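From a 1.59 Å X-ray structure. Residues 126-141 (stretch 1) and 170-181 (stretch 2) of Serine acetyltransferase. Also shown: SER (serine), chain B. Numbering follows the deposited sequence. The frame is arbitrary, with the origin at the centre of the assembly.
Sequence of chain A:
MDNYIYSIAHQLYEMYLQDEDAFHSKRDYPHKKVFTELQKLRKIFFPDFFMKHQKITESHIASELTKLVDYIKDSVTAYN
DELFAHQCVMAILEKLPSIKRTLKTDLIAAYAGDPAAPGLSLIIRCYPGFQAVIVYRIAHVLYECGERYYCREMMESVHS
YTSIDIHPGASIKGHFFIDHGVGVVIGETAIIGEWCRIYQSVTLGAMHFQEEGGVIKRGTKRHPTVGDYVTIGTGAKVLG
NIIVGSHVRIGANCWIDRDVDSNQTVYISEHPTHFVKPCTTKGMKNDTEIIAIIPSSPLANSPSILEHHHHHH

Stretch 1, residues 126-141: CYPGFQAVIVYRIAHV
Stretch 2 170-181: ASIKGHFFIDHG

How do the two backbones lie against each other? From Pro128 to Val141 stretch 1 is a helix, with Tyr127 at its N-cap and phi/psi near -65/-40 along its length. Stretch 2 is mostly extended, with strand at Ser171-Ile172 and a second strand that includes Phe177, and at His175 it takes left-handed angles of 48/45. The chains run antiparallel: CA to CA, Gly129 is 4.8 Å from Ile178, Val133 is 8.3 Å from Phe176, Arg137 is 8.4 Å from Ile172 and His140 is 7.2 Å from Ala170.

Why do the backbones come so close at Gly129? This residue has no side chain, and an ideal CB would point toward stretch 2 and sit 2.1 Å from Ile178 O, a clash. Instead, Gly129 CA makes a CA-H...O contact of 3.6 Å with Ile178 O, nearly straight at 161°. One water joins the same two residues, accepting from Gly129 N at 2.9 Å and donating to Ile178 O at 2.9 Å.

What holds the later turns of stretch 1 to the first strand and Ala170? Tyr136 (chi1 156°, t; chi2 78°), its CA-to-CB bond directed toward stretch 2, donates from OH to Ala170 O at 2.5 Å, while Ile172 N returns a weak hydrogen bond of 3.0 Å to Tyr136 OH, bent to 121°. Ile172 (m, t) lays CD1 over one face of the Tyr136 ring, 4.0 Å from its centroid. One turn on, His140 (t, chi2 63°) brings ND1 within 2.9 Å of Ala170 O, but the angle is too poor for a hydrogen bond; the oxygen lies over the ring face.

How does Arg137 reach the turn between the strands? Its CA-to-CB bond points sideways, yet the chain (m, t, t, chi4 -81°) carries the guanidinium to two successive carbonyls: Arg137 NH1 donates to Ile172 O at 2.8 Å and Arg137 NH2 to Lys173 O at 3.0 Å. Both oxygens lie near the guanidinium plane, favourable for these bonds.

Where is the contact apolar, and what faces the bound serine? Val133 (m) sets CG1 3.5 Å from Phe176 CD2, at the edge of that ring (t, chi2 58°). Tyr127 (chi1 -92°, chi2 -133°) and Phe177 (t, chi2 46°) meet edge to edge, CD1 to CE1, at 4.3 Å. Beyond them, Asp179 (t, chi2 3°) accepts a 2.7 Å hydrogen bond at OD2 from SER N, and His180 CE1 (m, chi2 114°) lies 2.9 Å from SER OG.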

# COMPACT_ATOMS: atom_id res chain seq x y z
N CYS A 126 -0.09 -12.45 -10.35
CA CYS A 126 0.05 -11.07 -9.86
C CYS A 126 -1.20 -10.34 -9.39
O CYS A 126 -1.10 -9.18 -9.03
CB CYS A 126 0.75 -10.22 -10.92
SG CYS A 126 -0.34 -9.73 -12.26
N TYR A 127 -2.37 -10.98 -9.40
CA TYR A 127 -3.57 -10.27 -8.92
C TYR A 127 -3.53 -10.15 -7.39
O TYR A 127 -3.45 -11.16 -6.70
CB TYR A 127 -4.86 -10.96 -9.37
CG TYR A 127 -5.43 -10.46 -10.69
CD1 TYR A 127 -6.79 -10.16 -10.80
CD2 TYR A 127 -4.62 -10.26 -11.81
CE1 TYR A 127 -7.33 -9.69 -11.98
CE2 TYR A 127 -5.15 -9.79 -13.02
CZ TYR A 127 -6.51 -9.50 -13.09
OH TYR A 127 -7.06 -9.04 -14.27
N PRO A 128 -3.58 -8.90 -6.87
CA PRO A 128 -3.34 -8.70 -5.43
C PRO A 128 -4.44 -9.28 -4.53
O PRO A 128 -4.14 -9.82 -3.46
CB PRO A 128 -3.23 -7.17 -5.29
CG PRO A 128 -4.00 -6.63 -6.46
CD PRO A 128 -3.83 -7.63 -7.57
N GLY A 129 -5.70 -9.16 -4.95
CA GLY A 129 -6.81 -9.82 -4.25
C GLY A 129 -6.55 -11.31 -4.09
O GLY A 129 -6.85 -11.88 -3.04
N PHE A 130 -5.97 -11.94 -5.11
CA PHE A 130 -5.69 -13.38 -5.05
C PHE A 130 -4.49 -13.73 -4.16
O PHE A 130 -4.54 -14.70 -3.41
CB PHE A 130 -5.56 -14.00 -6.44
CG PHE A 130 -5.50 -15.49 -6.41
CD1 PHE A 130 -6.61 -16.24 -6.01
CD2 PHE A 130 -4.31 -16.16 -6.71
CE1 PHE A 130 -6.55 -17.62 -5.95
CE2 PHE A 130 -4.25 -17.56 -6.66
CZ PHE A 130 -5.36 -18.28 -6.27
N GLN A 131 -3.44 -12.91 -4.20
CA GLN A 131 -2.30 -13.10 -3.30
C GLN A 131 -2.75 -13.03 -1.84
O GLN A 131 -2.35 -13.85 -1.01
CB GLN A 131 -1.20 -12.07 -3.56
CG GLN A 131 -0.84 -11.89 -5.04
CD GLN A 131 -0.51 -13.21 -5.73
OE1 GLN A 131 0.31 -13.99 -5.23
NE2 GLN A 131 -1.14 -13.47 -6.87
N ALA A 132 -3.63 -12.07 -1.56
CA ALA A 132 -4.16 -11.86 -0.22
C ALA A 132 -4.97 -13.08 0.24
O ALA A 132 -4.79 -13.56 1.35
CB ALA A 132 -5.03 -10.63 -0.21
N VAL A 133 -5.86 -13.56 -0.62
CA VAL A 133 -6.73 -14.68 -0.26
C VAL A 133 -5.97 -15.98 -0.01
O VAL A 133 -6.35 -16.73 0.88
CB VAL A 133 -7.94 -14.86 -1.24
CG1 VAL A 133 -8.84 -13.64 -1.22
CG2 VAL A 133 -7.49 -15.18 -2.63
N ILE A 134 -4.90 -16.21 -0.78
CA ILE A 134 -3.99 -17.35 -0.56
C ILE A 134 -3.48 -17.39 0.87
O ILE A 134 -3.54 -18.42 1.54
CB ILE A 134 -2.77 -17.30 -1.51
CG1 ILE A 134 -3.15 -17.59 -2.96
CG2 ILE A 134 -1.70 -18.29 -1.06
CD1 ILE A 134 -1.99 -17.44 -3.95
N VAL A 135 -2.97 -16.25 1.33
CA VAL A 135 -2.41 -16.16 2.66
C VAL A 135 -3.55 -16.15 3.69
O VAL A 135 -3.48 -16.85 4.69
CB VAL A 135 -1.46 -14.96 2.79
CG1 VAL A 135 -0.92 -14.85 4.19
CG2 VAL A 135 -0.31 -15.06 1.76
N TYR A 136 -4.62 -15.40 3.42
CA TYR A 136 -5.77 -15.39 4.32
C TYR A 136 -6.31 -16.79 4.66
O TYR A 136 -6.64 -17.08 5.82
CB TYR A 136 -6.94 -14.54 3.79
CG TYR A 136 -8.25 -15.00 4.39
CD1 TYR A 136 -8.62 -14.65 5.69
CD2 TYR A 136 -9.09 -15.87 3.68
CE1 TYR A 136 -9.81 -15.13 6.26
CE2 TYR A 136 -10.27 -16.36 4.25
CZ TYR A 136 -10.62 -15.99 5.53
OH TYR A 136 -11.78 -16.48 6.08
N ARG A 137 -6.39 -17.66 3.66
CA ARG A 137 -7.03 -18.95 3.88
C ARG A 137 -6.21 -19.80 4.85
O ARG A 137 -6.77 -20.60 5.63
CB ARG A 137 -7.35 -19.65 2.56
CG ARG A 137 -8.45 -18.90 1.79
CD ARG A 137 -9.27 -19.81 0.88
NE ARG A 137 -10.21 -19.04 0.06
CZ ARG A 137 -11.40 -18.61 0.49
NH1 ARG A 137 -11.80 -18.88 1.74
NH2 ARG A 137 -12.18 -17.92 -0.32
N ILE A 138 -4.90 -19.61 4.83
CA ILE A 138 -4.03 -20.28 5.79
C ILE A 138 -4.06 -19.59 7.16
O ILE A 138 -4.24 -20.26 8.18
CB ILE A 138 -2.60 -20.49 5.24
CG1 ILE A 138 -2.57 -21.70 4.28
CG2 ILE A 138 -1.59 -20.68 6.37
CD1 ILE A 138 -3.19 -21.45 2.90
N ALA A 139 -3.93 -18.26 7.17
CA ALA A 139 -4.03 -17.48 8.42
C ALA A 139 -5.31 -17.77 9.21
O ALA A 139 -5.29 -17.83 10.45
CB ALA A 139 -3.91 -15.99 8.13
N HIS A 140 -6.42 -17.96 8.50
CA HIS A 140 -7.69 -18.30 9.14
C HIS A 140 -7.67 -19.65 9.88
O HIS A 140 -8.29 -19.77 10.94
CB HIS A 140 -8.85 -18.25 8.14
CG HIS A 140 -10.19 -18.45 8.78
ND1 HIS A 140 -10.71 -17.58 9.71
CD2 HIS A 140 -11.11 -19.44 8.63
CE1 HIS A 140 -11.90 -18.02 10.11
NE2 HIS A 140 -12.16 -19.14 9.46
N VAL A 141 -6.94 -20.64 9.35
CA VAL A 141 -6.81 -21.94 10.04
C VAL A 141 -6.09 -21.78 11.39
O VAL A 141 -6.48 -22.39 12.39
CB VAL A 141 -6.16 -23.03 9.15
CG1 VAL A 141 -6.10 -24.36 9.89
CG2 VAL A 141 -6.94 -23.21 7.87
N ALA A 170 -11.79 -13.33 10.11
CA ALA A 170 -12.88 -13.29 9.14
C ALA A 170 -13.13 -14.68 8.57
O ALA A 170 -12.19 -15.45 8.36
CB ALA A 170 -12.56 -12.30 8.02
N SER A 171 -14.40 -14.99 8.33
CA SER A 171 -14.79 -16.25 7.71
C SER A 171 -15.29 -15.96 6.30
O SER A 171 -16.24 -15.21 6.12
CB SER A 171 -15.88 -16.94 8.54
OG SER A 171 -15.54 -16.95 9.91
N ILE A 172 -14.63 -16.54 5.31
CA ILE A 172 -14.96 -16.25 3.91
C ILE A 172 -15.12 -17.54 3.09
O ILE A 172 -14.20 -18.36 3.02
CB ILE A 172 -13.91 -15.32 3.24
CG1 ILE A 172 -13.58 -14.11 4.13
CG2 ILE A 172 -14.39 -14.85 1.87
CD1 ILE A 172 -12.44 -13.24 3.62
N LYS A 173 -16.29 -17.70 2.48
CA LYS A 173 -16.55 -18.85 1.63
C LYS A 173 -15.87 -18.71 0.27
O LYS A 173 -15.14 -17.74 0.03
CB LYS A 173 -18.06 -19.09 1.49
CG LYS A 173 -18.71 -19.48 2.82
CD LYS A 173 -20.10 -20.08 2.62
CE LYS A 173 -20.65 -20.61 3.93
NZ LYS A 173 -22.10 -20.25 4.11
N GLY A 174 -16.08 -19.69 -0.61
CA GLY A 174 -15.40 -19.76 -1.90
C GLY A 174 -15.93 -18.84 -2.98
O GLY A 174 -16.85 -18.06 -2.75
N HIS A 175 -15.37 -18.97 -4.18
CA HIS A 175 -15.65 -18.08 -5.30
C HIS A 175 -15.56 -16.61 -4.88
O HIS A 175 -16.42 -15.80 -5.23
CB HIS A 175 -17.02 -18.39 -5.93
CG HIS A 175 -17.14 -19.77 -6.49
ND1 HIS A 175 -16.88 -20.06 -7.81
CD2 HIS A 175 -17.50 -20.94 -5.91
CE1 HIS A 175 -17.07 -21.35 -8.02
NE2 HIS A 175 -17.44 -21.91 -6.89
N PHE A 176 -14.52 -16.30 -4.13
CA PHE A 176 -14.33 -14.98 -3.55
C PHE A 176 -13.40 -14.16 -4.44
O PHE A 176 -12.37 -14.65 -4.90
CB PHE A 176 -13.78 -15.11 -2.13
CG PHE A 176 -13.61 -13.79 -1.42
CD1 PHE A 176 -14.69 -12.94 -1.22
CD2 PHE A 176 -12.37 -13.41 -0.94
CE1 PHE A 176 -14.52 -11.71 -0.56
CE2 PHE A 176 -12.19 -12.19 -0.27
CZ PHE A 176 -13.27 -11.34 -0.08
N PHE A 177 -13.77 -12.90 -4.67
CA PHE A 177 -12.97 -12.01 -5.50
C PHE A 177 -12.93 -10.58 -4.99
O PHE A 177 -13.97 -9.93 -4.85
CB PHE A 177 -13.47 -12.04 -6.95
CG PHE A 177 -12.69 -11.14 -7.90
CD1 PHE A 177 -11.29 -11.12 -7.91
CD2 PHE A 177 -13.37 -10.36 -8.83
CE1 PHE A 177 -10.59 -10.30 -8.81
CE2 PHE A 177 -12.68 -9.55 -9.74
CZ PHE A 177 -11.29 -9.52 -9.73
N ILE A 178 -11.72 -10.10 -4.70
CA ILE A 178 -11.47 -8.69 -4.45
C ILE A 178 -10.77 -8.12 -5.69
O ILE A 178 -9.65 -8.51 -6.01
CB ILE A 178 -10.59 -8.45 -3.19
CG1 ILE A 178 -11.28 -8.95 -1.93
CG2 ILE A 178 -10.24 -6.98 -3.07
CD1 ILE A 178 -10.34 -9.26 -0.78
N ASP A 179 -11.43 -7.21 -6.39
CA ASP A 179 -10.83 -6.53 -7.53
C ASP A 179 -10.21 -5.22 -7.10
O ASP A 179 -10.84 -4.46 -6.35
CB ASP A 179 -11.88 -6.26 -8.61
CG ASP A 179 -11.27 -6.01 -9.98
OD1 ASP A 179 -10.02 -6.09 -10.17
OD2 ASP A 179 -12.05 -5.73 -10.91
N HIS A 180 -8.99 -4.98 -7.57
CA HIS A 180 -8.20 -3.76 -7.27
C HIS A 180 -7.69 -3.77 -5.83
O HIS A 180 -6.48 -3.87 -5.60
CB HIS A 180 -8.97 -2.49 -7.65
CG HIS A 180 -9.19 -2.36 -9.12
ND1 HIS A 180 -10.45 -2.42 -9.70
CD2 HIS A 180 -8.32 -2.22 -10.14
CE1 HIS A 180 -10.33 -2.29 -11.01
NE2 HIS A 180 -9.05 -2.17 -11.30
N GLY A 181 -8.60 -3.65 -4.87
CA GLY A 181 -8.33 -4.12 -3.52
C GLY A 181 -7.80 -3.10 -2.54
O GLY A 181 -8.02 -3.25 -1.34
N SER B . -11.31 -4.68 -13.30
CA SER B . -12.65 -4.20 -13.77
C SER B . -12.60 -3.86 -15.26
O SER B . -11.54 -3.92 -15.88
CB SER B . -13.10 -2.98 -12.97
OG SER B . -12.24 -1.87 -13.20
OXT SER B . -13.61 -3.52 -15.85
O HOH W 1 -7.14 -8.61 -7.37